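Local coordinates for protein Asp/Glu-specific dipeptidyl-peptidase (Flavobacterium psychrophilum, PDB 5JXF) that removes dipeptides from the N-terminus of oligopeptides as a serine peptidase of family S46, with strict specificity for Asp or Glu at the P1 position, at residues V625-K628 / L629-Y633; Y532-V535 / K536-A539; V298-V302 / N303-P307; G659-S662 / G663-A666. One frame throughout, in Å; residues are numbered along the deposited sequence.

Interaction 1 (V625-K628 / L629-Y633)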
ATOM      1  N   VAL A 625      -3.106  19.630  -0.389  1.00 65.66           N
ATOM      2  CA  VAL A 625      -2.256  20.360   0.553  1.00 65.70           C
ATOM      3  C   VAL A 625      -2.560  21.845   0.433  1.00 60.72           C
ATOM      4  O   VAL A 625      -2.800  22.324  -0.665  1.00 60.07           O
ATOM      5  CB  VAL A 625      -0.742  20.113   0.292  1.00 68.35           C
ATOM      6  CG1 VAL A 625       0.117  20.943   1.239  1.00 66.83           C
ATOM      7  CG2 VAL A 625      -0.400  18.644   0.440  1.00 59.00           C
ATOM      8  N   PRO A 626      -2.604  22.571   1.563  1.00 61.83           N
ATOM      9  CA  PRO A 626      -2.768  24.025   1.475  1.00 58.73           C
ATOM     10  C   PRO A 626      -1.653  24.690   0.676  1.00 65.63           C
ATOM     11  O   PRO A 626      -0.546  24.145   0.566  1.00 68.29           O
ATOM     12  CB  PRO A 626      -2.723  24.473   2.934  1.00 54.74           C
ATOM     13  CG  PRO A 626      -3.202  23.306   3.692  1.00 57.11           C
ATOM     14  CD  PRO A 626      -2.685  22.099   2.956  1.00 56.69           C
ATOM     15  N   LYS A 627      -1.950  25.872   0.145  1.00 68.12           N
ATOM     16  CA  LYS A 627      -1.042  26.556  -0.766  1.00 74.76           C
ATOM     17  C   LYS A 627       0.187  27.039   0.004  1.00 75.10           C
ATOM     18  O   LYS A 627       1.317  26.890  -0.468  1.00 76.27           O
ATOM     19  CB  LYS A 627      -1.758  27.719  -1.469  1.00 75.19           C
ATOM     20  CG  LYS A 627      -0.842  28.671  -2.225  1.00 82.36           C
ATOM     21  CD  LYS A 627       0.003  27.889  -3.224  1.00 93.07           C
ATOM     22  CE  LYS A 627       1.423  28.393  -3.321  1.00 98.91           C
ATOM     23  NZ  LYS A 627       2.385  27.389  -3.919  1.00 99.36           N
ATOM     24  N   LYS A 628      -0.041  27.583   1.199  1.00 66.47           N
ATOM     25  CA  LYS A 628       1.030  28.153   2.019  1.00 65.86           C
ATOM     26  C   LYS A 628       2.055  27.097   2.444  1.00 60.30           C
ATOM     27  O   LYS A 628       3.246  27.376   2.544  1.00 62.74           O
ATOM     28  CB  LYS A 628       0.420  28.850   3.252  1.00 70.69           C
ATOM     29  CG  LYS A 628       1.408  29.373   4.297  1.00 68.28           C
ATOM     30  CD  LYS A 628       2.306  30.443   3.735  1.00 72.97           C
ATOM     31  CE  LYS A 628       3.380  30.890   4.719  1.00 75.59           C
ATOM     32  NZ  LYS A 628       2.871  31.791   5.779  1.00 81.70           N
ATOM     33  N   LEU A 629       1.589  25.881   2.694  1.00 55.43           N
ATOM     34  CA  LEU A 629       2.483  24.811   3.123  1.00 52.89           C
ATOM     35  C   LEU A 629       3.374  24.369   1.969  1.00 57.76           C
ATOM     36  O   LEU A 629       4.549  24.093   2.160  1.00 65.96           O
ATOM     37  CB  LEU A 629       1.701  23.614   3.657  1.00 48.74           C
ATOM     38  CG  LEU A 629       2.583  22.502   4.238  1.00 54.34           C
ATOM     39  CD1 LEU A 629       3.672  23.077   5.144  1.00 52.90           C
ATOM     40  CD2 LEU A 629       1.753  21.489   4.997  1.00 59.67           C
ATOM     41  N   ILE A 630       2.797  24.283   0.781  1.00 55.21           N
ATOM     42  CA  ILE A 630       3.573  23.933  -0.410  1.00 62.81           C
ATOM     43  C   ILE A 630       4.681  24.949  -0.670  1.00 66.84           C
ATOM     44  O   ILE A 630       5.811  24.561  -0.972  1.00 73.68           O
ATOM     45  CB  ILE A 630       2.664  23.799  -1.653  1.00 59.71           C
ATOM     46  CG1 ILE A 630       1.731  22.603  -1.466  1.00 54.18           C
ATOM     47  CG2 ILE A 630       3.503  23.660  -2.953  1.00 59.00           C
ATOM     48  CD1 ILE A 630       0.929  22.227  -2.682  1.00 63.61           C
ATOM     49  N   ASP A 631       4.361  26.237  -0.535  1.00 72.87           N
ATOM     50  CA  ASP A 631       5.367  27.308  -0.627  1.00 76.72           C
ATOM     51  C   ASP A 631       6.481  27.163   0.389  1.00 74.29           C
ATOM     52  O   ASP A 631       7.651  27.357   0.062  1.00 76.38           O
ATOM     53  CB  ASP A 631       4.739  28.694  -0.430  1.00 78.89           C
ATOM     54  CG  ASP A 631       4.150  29.252  -1.687  1.00 92.75           C
ATOM     55  OD1 ASP A 631       4.421  28.689  -2.776  1.00 96.72           O
ATOM     56  OD2 ASP A 631       3.431  30.275  -1.590  1.00102.87           O
ATOM     57  N   LEU A 632       6.100  26.865   1.634  1.00 60.47           N
ATOM     58  CA  LEU A 632       7.075  26.744   2.699  1.00 57.36           C
ATOM     59  C   LEU A 632       8.003  25.586   2.390  1.00 56.26           C
ATOM     60  O   LEU A 632       9.210  25.680   2.604  1.00 60.38           O
ATOM     61  CB  LEU A 632       6.390  26.552   4.072  1.00 54.14           C
ATOM     62  CG  LEU A 632       5.704  27.821   4.574  1.00 60.90           C
ATOM     63  CD1 LEU A 632       4.700  27.498   5.690  1.00 65.71           C
ATOM     64  CD2 LEU A 632       6.730  28.846   5.043  1.00 53.29           C
ATOM     65  N   TYR A 633       7.430  24.495   1.881  1.00 52.23           N
ATOM     66  CA  TYR A 633       8.216  23.329   1.488  1.00 56.85           C
ATOM     67  C   TYR A 633       9.186  23.707   0.371  1.00 58.06           C
ATOM     68  O   TYR A 633      10.356  23.344   0.419  1.00 67.13           O
ATOM     69  CB  TYR A 633       7.319  22.173   1.029  1.00 56.04           C
ATOM     70  CG  TYR A 633       8.095  21.001   0.430  1.00 59.58           C
ATOM     71  CD1 TYR A 633       8.904  20.192   1.224  1.00 57.80           C
ATOM     72  CD2 TYR A 633       8.042  20.728  -0.936  1.00 67.96           C
ATOM     73  CE1 TYR A 633       9.624  19.123   0.677  1.00 57.56           C
ATOM     74  CE2 TYR A 633       8.752  19.656  -1.498  1.00 61.87           C
ATOM     75  CZ  TYR A 633       9.541  18.863  -0.686  1.00 64.64           C
ATOM     76  OH  TYR A 633      10.238  17.806  -1.223  1.00 72.86           O
TER
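Asp-631 N bonds Lys-627 O at 3.1 Å and Leu-632 N bonds Lys-628 O at 3.0 Å, so the first turn of helix 627-635 is regular; only at its start, behind the N-cap residue Pro-626, is the bond from Ile-630 N to Pro-626 O a weak one. One flank is apolar. Val-625 still lies ahead of the helix, yet its CG1 folds back onto Ile-630 CG1 at 3.6 Å, a hydrophobic staple between the residue before the N-cap and the fourth of the helix, and onto Leu-629 CB at 3.9 Å. Leu-629 continues inward to Tyr-705 and Phe-708 of helix 703-713. The other flank is charged. Lys-627 bends at chi2 (55°) and again at chi3, which curls its chain over the following turn and sets NZ 2.7 Å from Asp-631 OD1, above the carboxylate plane instead of within it. Lys-628 runs its aliphatic part past Leu-632, CE lying 3.8 Å from CD1, before its amine bonds the backbone O of Lys-712. The helix opening is thus amphipathic: the staple and Leu-629 pair apolar groups against the protein, while an i-to-i+4 salt bridge ties the exposed side.

Interaction 2 (Y532-V535 / K536-A539)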
ATOM      1  N   TYR A 532     -41.848   7.398  15.251  1.00 90.07           N
ATOM      2  CA  TYR A 532     -41.693   6.808  16.572  1.00 88.77           C
ATOM      3  C   TYR A 532     -42.422   5.467  16.661  1.00 93.52           C
ATOM      4  O   TYR A 532     -41.991   4.566  17.377  1.00 93.71           O
ATOM      5  CB  TYR A 532     -42.201   7.756  17.655  1.00 87.11           C
ATOM      6  CG  TYR A 532     -42.144   7.153  19.039  1.00 90.94           C
ATOM      7  CD1 TYR A 532     -40.966   7.172  19.778  1.00 90.90           C
ATOM      8  CD2 TYR A 532     -43.264   6.545  19.602  1.00 92.59           C
ATOM      9  CE1 TYR A 532     -40.909   6.614  21.049  1.00 87.42           C
ATOM     10  CE2 TYR A 532     -43.215   5.985  20.866  1.00 91.26           C
ATOM     11  CZ  TYR A 532     -42.036   6.022  21.582  1.00 85.66           C
ATOM     12  OH  TYR A 532     -41.986   5.464  22.836  1.00 80.69           O
ATOM     13  N   ALA A 533     -43.527   5.338  15.935  1.00 95.56           N
ATOM     14  CA  ALA A 533     -44.237   4.066  15.878  1.00 98.39           C
ATOM     15  C   ALA A 533     -43.303   2.964  15.387  1.00 95.73           C
ATOM     16  O   ALA A 533     -43.250   1.880  15.969  1.00 94.56           O
ATOM     17  CB  ALA A 533     -45.463   4.171  14.980  1.00102.05           C
ATOM     18  N   PHE A 534     -42.553   3.251  14.326  1.00 92.37           N
ATOM     19  CA  PHE A 534     -41.650   2.260  13.769  1.00 90.89           C
ATOM     20  C   PHE A 534     -40.544   1.903  14.758  1.00 87.37           C
ATOM     21  O   PHE A 534     -40.277   0.725  14.991  1.00 87.11           O
ATOM     22  CB  PHE A 534     -41.048   2.749  12.448  1.00 90.08           C
ATOM     23  CG  PHE A 534     -40.032   1.812  11.871  1.00 89.44           C
ATOM     24  CD1 PHE A 534     -40.350   0.484  11.645  1.00 92.78           C
ATOM     25  CD2 PHE A 534     -38.768   2.255  11.541  1.00 88.06           C
ATOM     26  CE1 PHE A 534     -39.421  -0.382  11.115  1.00 93.27           C
ATOM     27  CE2 PHE A 534     -37.833   1.393  11.009  1.00 84.95           C
ATOM     28  CZ  PHE A 534     -38.160   0.074  10.798  1.00 90.25           C
ATOM     29  N   VAL A 535     -39.909   2.912  15.346  1.00 88.27           N
ATOM     30  CA  VAL A 535     -38.862   2.664  16.334  1.00 85.22           C
ATOM     31  C   VAL A 535     -39.416   1.833  17.493  1.00 79.73           C
ATOM     32  O   VAL A 535     -38.728   0.958  18.025  1.00 74.14           O
ATOM     33  CB  VAL A 535     -38.250   3.985  16.871  1.00 84.82           C
ATOM     34  CG1 VAL A 535     -37.158   3.701  17.910  1.00 79.99           C
ATOM     35  CG2 VAL A 535     -37.698   4.816  15.725  1.00 82.70           C
ATOM     36  N   LYS A 536     -40.674   2.084  17.854  1.00 85.54           N
ATOM     37  CA  LYS A 536     -41.313   1.369  18.953  1.00 85.47           C
ATOM     38  C   LYS A 536     -41.334  -0.135  18.684  1.00 91.29           C
ATOM     39  O   LYS A 536     -41.045  -0.930  19.575  1.00 95.24           O
ATOM     40  CB  LYS A 536     -42.735   1.896  19.191  1.00 86.57           C
ATOM     41  CG  LYS A 536     -43.428   1.325  20.432  1.00 85.56           C
ATOM     42  CD  LYS A 536     -44.818   1.923  20.609  1.00 90.84           C
ATOM     43  CE  LYS A 536     -45.681   1.705  19.372  1.00 96.94           C
ATOM     44  NZ  LYS A 536     -46.667   2.805  19.153  1.00 95.12           N
ATOM     45  N   SER A 537     -41.645  -0.522  17.449  1.00 89.95           N
ATOM     46  CA  SER A 537     -41.679  -1.938  17.082  1.00 94.41           C
ATOM     47  C   SER A 537     -40.310  -2.590  17.246  1.00 95.61           C
ATOM     48  O   SER A 537     -40.215  -3.758  17.612  1.00 98.73           O
ATOM     49  CB  SER A 537     -42.168  -2.121  15.642  1.00 92.92           C
ATOM     50  OG  SER A 537     -41.230  -1.621  14.705  1.00 91.84           O
ATOM     51  N   LEU A 538     -39.253  -1.829  16.979  1.00 86.37           N
ATOM     52  CA  LEU A 538     -37.900  -2.353  17.089  1.00 87.02           C
ATOM     53  C   LEU A 538     -37.423  -2.308  18.537  1.00 85.71           C
ATOM     54  O   LEU A 538     -36.703  -3.199  18.998  1.00 88.94           O
ATOM     55  CB  LEU A 538     -36.943  -1.559  16.194  1.00 89.32           C
ATOM     56  CG  LEU A 538     -37.416  -1.200  14.782  1.00 90.45           C
ATOM     57  CD1 LEU A 538     -36.453  -0.211  14.152  1.00 89.97           C
ATOM     58  CD2 LEU A 538     -37.564  -2.436  13.910  1.00 90.57           C
ATOM     59  N   ALA A 539     -37.832  -1.263  19.251  1.00 82.31           N
ATOM     60  CA  ALA A 539     -37.359  -1.026  20.614  1.00 86.44           C
ATOM     61  C   ALA A 539     -37.932  -2.017  21.633  1.00 87.33           C
ATOM     62  O   ALA A 539     -37.177  -2.703  22.326  1.00 86.93           O
ATOM     63  CB  ALA A 539     -37.678   0.409  21.039  1.00 80.40           C
TER
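Tyr-532 opens the contact through its backbone O, which takes the N-H of Lys-536 at 2.8 Å; its ring meets the lysine chain loosely, with Lys-536 CD obliquely placed. The O of Ala-533 receives Ser-537 N at 3.2 Å. Lys-536 CB rests near both of these carbonyls.

Phe-534 does most of the work. Its O is held by Ser-537 OG at 2.5 Å, a short bond lying in the carbonyl plane on a lone pair. With chi1 at 68° the serine hydroxyl is placed between its own backbone N and carbonyl carbon, turned back toward the preceding turn. A serine hydroxyl returning to the carbonyl three residues back is a familiar feature inside helices. The same oxygen also receives weak bonds from Leu-538 N and Ser-537 N, so the hydroxyl supplements a backbone pairing that is long here. The Phe-534 ring, with CG anti to its backbone N (chi1 176°), reaches along the helix until Leu-538 CD1 lies over one face, 4.0 Å from the ring centroid and 24° off the normal. This i-to-i+4 pair makes a CH-pi contact, displaced toward the rim at CZ and CE2; CD2 comes in near CE1.

Val-535 ends the segment with its O bonded to Ala-539 N at 2.7 Å, and more weakly to Leu-538 N.

Within the helical part of the enzyme, helix 530-545 turns Tyr-532, Val-535 and Ala-539 onto helix 417-435. Val-535 and Leu-538 both touch Val-412 of helix 386-415, while Ser-537 and Leu-538 meet the loop residues Ile-485 and Pro-484.

Interaction 3 (V298-V302 / N303-P307); sequences VAQIV and NETNP
Gln-300 O is the busiest acceptor here, taking three donors from the next turn of helix 295-325. Thr-305 N comes in almost straight to Gln-300 O, at 2.9 Å with an N-H...O angle of 176°, and makes the i-to-i+5 bond of a pi-type turn. Glu-304 N supplies the ordinary alpha-helical bond to Gln-300 O at 3.1 Å from above the carbonyl plane, and Thr-305 OG1 adds a third at 3.2 Å. The threonine hydroxyl reaches back because chi1 is 57°, a setting that also leaves CG2 against Gln-300 CG.

On the near side of the widening, Ala-299 O is satisfied by Asn-303 N at 2.7 Å in a normal alpha-helical bond. Beyond it, Ile-301 O receives Asn-306 N at 3.0 Å, again five residues on. Pro-307 follows with no N-H to give, and its CG packs 3.4 Å from Val-302 O.

Asn-306 lies alongside Ile-301, both pointing the same way, with ND2 3.6 Å from Ile-301 CG2. That buried amide nitrogen is satisfied by Ser-352 OG and Glu-351 OE1 of helix 328-357. One turn apart, Gln-300 and Glu-304 cross at about a right angle where their CG atoms meet, facing helix 386-415.

The wide turn therefore shifts the bonding by one residue just before the proline, and the short axes on its two sides diverge by 40°. Two i-to-i+5 bonds and the threonine hydroxyl hold the chain together through this kink, so the helix bends without losing its carbonyl pairing at Gln-300 and Ile-301.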
ATOM      1  N   VAL A 298     -12.378 -13.506  22.573  1.00 70.79           N
ATOM      2  CA  VAL A 298     -11.684 -13.143  21.352  1.00 71.06           C
ATOM      3  C   VAL A 298     -12.420 -13.720  20.135  1.00 64.17           C
ATOM      4  O   VAL A 298     -12.614 -13.025  19.135  1.00 60.40           O
ATOM      5  CB  VAL A 298     -10.216 -13.634  21.384  1.00 74.53           C
ATOM      6  CG1 VAL A 298      -9.426 -13.084  20.209  1.00 68.87           C
ATOM      7  CG2 VAL A 298      -9.558 -13.224  22.697  1.00 69.81           C
ATOM      8  N   ALA A 299     -12.857 -14.975  20.234  1.00 68.14           N
ATOM      9  CA  ALA A 299     -13.544 -15.626  19.120  1.00 72.13           C
ATOM     10  C   ALA A 299     -14.850 -14.916  18.786  1.00 74.88           C
ATOM     11  O   ALA A 299     -15.198 -14.776  17.619  1.00 81.35           O
ATOM     12  CB  ALA A 299     -13.798 -17.104  19.422  1.00 66.75           C
ATOM     13  N   GLN A 300     -15.562 -14.448  19.806  1.00 72.20           N
ATOM     14  CA  GLN A 300     -16.813 -13.732  19.578  1.00 71.87           C
ATOM     15  C   GLN A 300     -16.562 -12.397  18.880  1.00 75.30           C
ATOM     16  O   GLN A 300     -17.345 -11.957  18.034  1.00 78.35           O
ATOM     17  CB  GLN A 300     -17.554 -13.503  20.897  1.00 72.84           C
ATOM     18  CG  GLN A 300     -18.915 -12.844  20.722  1.00 80.54           C
ATOM     19  CD  GLN A 300     -19.532 -12.400  22.038  1.00 87.84           C
ATOM     20  OE1 GLN A 300     -18.830 -12.144  23.010  1.00 88.32           O
ATOM     21  NE2 GLN A 300     -20.858 -12.334  22.077  1.00 91.53           N
ATOM     22  N   ILE A 301     -15.470 -11.746  19.254  1.00 72.99           N
ATOM     23  CA  ILE A 301     -15.108 -10.481  18.648  1.00 71.65           C
ATOM     24  C   ILE A 301     -14.833 -10.712  17.177  1.00 68.44           C
ATOM     25  O   ILE A 301     -15.438 -10.104  16.291  1.00 65.33           O
ATOM     26  CB  ILE A 301     -13.859  -9.856  19.313  1.00 70.11           C
ATOM     27  CG1 ILE A 301     -14.139  -9.504  20.774  1.00 65.79           C
ATOM     28  CG2 ILE A 301     -13.386  -8.646  18.520  1.00 66.81           C
ATOM     29  CD1 ILE A 301     -12.881  -9.216  21.587  1.00 61.65           C
ATOM     30  N   VAL A 302     -13.901 -11.614  16.931  1.00 66.17           N
ATOM     31  CA  VAL A 302     -13.428 -11.866  15.588  1.00 72.69           C
ATOM     32  C   VAL A 302     -14.524 -12.459  14.698  1.00 82.55           C
ATOM     33  O   VAL A 302     -14.743 -11.995  13.576  1.00 88.90           O
ATOM     34  CB  VAL A 302     -12.217 -12.802  15.628  1.00 71.10           C
ATOM     35  CG1 VAL A 302     -11.927 -13.354  14.259  1.00 77.38           C
ATOM     36  CG2 VAL A 302     -11.013 -12.065  16.182  1.00 62.35           C
ATOM     37  N   ASN A 303     -15.226 -13.463  15.218  1.00 78.25           N
ATOM     38  CA  ASN A 303     -16.173 -14.218  14.408  1.00 79.03           C
ATOM     39  C   ASN A 303     -17.548 -13.576  14.222  1.00 80.38           C
ATOM     40  O   ASN A 303     -18.185 -13.804  13.201  1.00 87.38           O
ATOM     41  CB  ASN A 303     -16.366 -15.625  14.987  1.00 76.77           C
ATOM     42  CG  ASN A 303     -15.107 -16.474  14.908  1.00 80.13           C
ATOM     43  OD1 ASN A 303     -14.338 -16.388  13.946  1.00 76.79           O
ATOM     44  ND2 ASN A 303     -14.911 -17.328  15.909  1.00 83.26           N
ATOM     45  N   GLU A 304     -18.035 -12.784  15.173  1.00 68.47           N
ATOM     46  CA  GLU A 304     -19.407 -12.314  14.992  1.00 75.22           C
ATOM     47  C   GLU A 304     -19.741 -10.872  15.364  1.00 71.20           C
ATOM     48  O   GLU A 304     -20.501 -10.236  14.636  1.00 77.90           O
ATOM     49  CB  GLU A 304     -20.354 -13.258  15.732  1.00 89.00           C
ATOM     50  CG  GLU A 304     -19.765 -13.901  16.968  1.00 93.74           C
ATOM     51  CD  GLU A 304     -20.279 -15.310  17.170  1.00102.48           C
ATOM     52  OE1 GLU A 304     -20.920 -15.844  16.231  1.00107.09           O
ATOM     53  OE2 GLU A 304     -20.044 -15.877  18.261  1.00103.95           O
ATOM     54  N   THR A 305     -19.198 -10.330  16.451  1.00 63.41           N
ATOM     55  CA  THR A 305     -19.527  -8.944  16.781  1.00 64.73           C
ATOM     56  C   THR A 305     -18.890  -7.961  15.786  1.00 69.23           C
ATOM     57  O   THR A 305     -19.584  -7.120  15.213  1.00 72.68           O
ATOM     58  CB  THR A 305     -19.104  -8.567  18.221  1.00 71.88           C
ATOM     59  OG1 THR A 305     -17.704  -8.799  18.392  1.00 84.78           O
ATOM     60  CG2 THR A 305     -19.880  -9.394  19.245  1.00 73.60           C
ATOM     61  N   ASN A 306     -17.582  -8.063  15.577  1.00 65.18           N
ATOM     62  CA  ASN A 306     -16.903  -7.160  14.650  1.00 67.67           C
ATOM     63  C   ASN A 306     -17.432  -7.203  13.206  1.00 68.95           C
ATOM     64  O   ASN A 306     -17.683  -6.145  12.620  1.00 71.75           O
ATOM     65  CB  ASN A 306     -15.393  -7.428  14.645  1.00 66.11           C
ATOM     66  CG  ASN A 306     -14.654  -6.611  15.688  1.00 71.99           C
ATOM     67  OD1 ASN A 306     -15.269  -6.042  16.592  1.00 71.04           O
ATOM     68  ND2 ASN A 306     -13.332  -6.536  15.562  1.00 74.09           N
ATOM     69  N   PRO A 307     -17.599  -8.408  12.626  1.00 65.72           N
ATOM     70  CA  PRO A 307     -18.077  -8.416  11.236  1.00 72.35           C
ATOM     71  C   PRO A 307     -19.439  -7.735  11.075  1.00 75.14           C
ATOM     72  O   PRO A 307     -19.645  -6.995  10.110  1.00 72.30           O
ATOM     73  CB  PRO A 307     -18.189  -9.912  10.904  1.00 72.27           C
ATOM     74  CG  PRO A 307     -17.308 -10.598  11.875  1.00 69.51           C
ATOM     75  CD  PRO A 307     -17.339  -9.772  13.123  1.00 63.62           C
TER

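Interaction 4 (G659-S662 / G663-A666); sequences GGNS and GSPA. With ASP (aspartic acid), chain F.
Asn-661 and Ser-664 close a type II beta turn by three hydrogen bonds. One belongs to the backbone, Ser-664 N to Asn-661 O at 2.9 Å. Two use side chains: Ser-664 OG gives to the same oxygen, also at 2.9 Å and from the same face of its plane as the N-H, while Asn-661 ND2 donates to Ser-664 OG at 2.9 Å. This last bond is nearly straight (167°) and lies in the amide plane; OD1 accepts from Thr-658 N. Ser-664 OG is thus both donor and acceptor, which helps to orient its hydroxyl. Gly-663 takes the third position, with backbone angles (phi 86°, psi 4°) that suit a residue without a side chain.

Ligand bonds come from backbone N-H groups just before and within the turn. Gly-660 N at 2.8 Å and Ser-662 N at 3.0 Å both donate to O of the bound aspartic acid, which is also hydrogen-bonded to Arg-680 NH2. Ser-662 OG is hydrogen-bonded to His-101 NE2, although its place beside the ligand is doubtful.

Two N-H groups converging on one ligand oxygen beside a serine form the arrangement expected of an oxyanion hole, as in chymotrypsin-like peptidases, with Ser-662 probably the nucleophile of the Ser-His-Asp triad.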
ATOM      1  N   GLY A 659      -7.599   4.323  22.501  1.00 41.11           N
ATOM      2  CA  GLY A 659      -8.454   5.496  22.401  1.00 35.15           C
ATOM      3  C   GLY A 659      -8.582   6.162  23.794  1.00 34.91           C
ATOM      4  O   GLY A 659      -8.754   5.468  24.797  1.00 34.98           O
ATOM      5  N   GLY A 660      -8.482   7.483  23.843  1.00 37.86           N
ATOM      6  CA  GLY A 660      -8.347   8.205  25.100  1.00 44.31           C
ATOM      7  C   GLY A 660      -6.974   8.842  25.227  1.00 51.44           C
ATOM      8  O   GLY A 660      -6.825   9.898  25.855  1.00 49.92           O
ATOM      9  N   ASN A 661      -5.980   8.196  24.612  1.00 40.70           N
ATOM     10  CA  ASN A 661      -4.613   8.681  24.606  1.00 46.99           C
ATOM     11  C   ASN A 661      -4.420   9.709  23.523  1.00 46.21           C
ATOM     12  O   ASN A 661      -3.347  10.300  23.420  1.00 40.75           O
ATOM     13  CB  ASN A 661      -3.614   7.555  24.380  1.00 46.86           C
ATOM     14  CG  ASN A 661      -3.085   6.961  25.662  1.00 46.48           C
ATOM     15  OD1 ASN A 661      -3.042   5.741  25.814  1.00 49.24           O
ATOM     16  ND2 ASN A 661      -2.669   7.819  26.597  1.00 37.39           N
ATOM     17  N   SER A 662      -5.448   9.907  22.703  1.00 39.82           N
ATOM     18  CA  SER A 662      -5.434  11.025  21.768  1.00 41.94           C
ATOM     19  C   SER A 662      -5.122  12.306  22.496  1.00 45.29           C
ATOM     20  O   SER A 662      -5.800  12.660  23.484  1.00 40.30           O
ATOM     21  CB  SER A 662      -6.763  11.182  21.040  1.00 46.96           C
ATOM     22  OG  SER A 662      -6.748  10.468  19.820  1.00 58.21           O
ATOM     23  N   GLY A 663      -4.098  12.988  22.010  1.00 44.00           N
ATOM     24  CA  GLY A 663      -3.672  14.239  22.580  1.00 39.64           C
ATOM     25  C   GLY A 663      -2.707  14.113  23.751  1.00 42.29           C
ATOM     26  O   GLY A 663      -2.339  15.115  24.320  1.00 38.52           O
ATOM     27  N   SER A 664      -2.283  12.898  24.089  1.00 40.39           N
ATOM     28  CA  SER A 664      -1.335  12.685  25.182  1.00 36.69           C
ATOM     29  C   SER A 664       0.033  13.222  24.834  1.00 41.79           C
ATOM     30  O   SER A 664       0.465  13.120  23.693  1.00 39.61           O
ATOM     31  CB  SER A 664      -1.196  11.203  25.530  1.00 30.40           C
ATOM     32  OG  SER A 664      -2.376  10.683  26.105  1.00 35.03           O
ATOM     33  N   PRO A 665       0.718  13.794  25.828  1.00 46.96           N
ATOM     34  CA  PRO A 665       2.068  14.294  25.598  1.00 41.36           C
ATOM     35  C   PRO A 665       3.060  13.156  25.527  1.00 37.76           C
ATOM     36  O   PRO A 665       2.968  12.235  26.318  1.00 36.33           O
ATOM     37  CB  PRO A 665       2.337  15.167  26.835  1.00 35.54           C
ATOM     38  CG  PRO A 665       1.500  14.526  27.930  1.00 33.69           C
ATOM     39  CD  PRO A 665       0.253  14.044  27.214  1.00 39.70           C
ATOM     40  N   ALA A 666       4.004  13.212  24.597  1.00 36.34           N
ATOM     41  CA  ALA A 666       5.161  12.350  24.719  1.00 39.49           C
ATOM     42  C   ALA A 666       6.318  13.205  25.215  1.00 36.79           C
ATOM     43  O   ALA A 666       6.641  14.241  24.624  1.00 38.43           O
ATOM     44  CB  ALA A 666       5.503  11.650  23.368  1.00 39.52           C
TER
HETATM   45  N   ASP F 802      -6.973   7.809  17.902  1.00 92.63           N
HETATM   46  CA  ASP F 802      -7.233   7.243  19.230  1.00106.35           C
HETATM   47  C   ASP F 802      -7.915   8.192  20.200  1.00100.90           C
HETATM   48  O   ASP F 802      -7.540   8.273  21.373  1.00102.92           O
HETATM   49  CB  ASP F 802      -5.924   6.727  19.854  1.00125.56           C
HETATM   50  CG  ASP F 802      -5.580   5.306  19.424  1.00138.94           C
HETATM   51  OD1 ASP F 802      -6.493   4.573  19.009  1.00134.15           O
HETATM   52  OD2 ASP F 802      -4.395   4.912  19.516  1.00159.74           O

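How the interactions relate
Interaction 4 is the one contact whose touching residues are all buried, and the only one at the catalytic centre; interactions 1, 2 and 3 are partly buried helical turns, each on a different helix. Interaction 3 lies nearest to the site, its Asn-306 side chain about 11 Å from that of Arg-680, whereas the centres of interactions 1 and 2 are about 28 Å and 39 Å from that of interaction 4. Interactions 2 and 3 share a neighbour, helix 386-415. Chemistry follows place: a salt bridge at the surface in 625-633, a CH-pi contact in 532-539, multiply bonded carbonyls at a kink in 298-307, and a turn directing N-H groups at a ligand in 659-666.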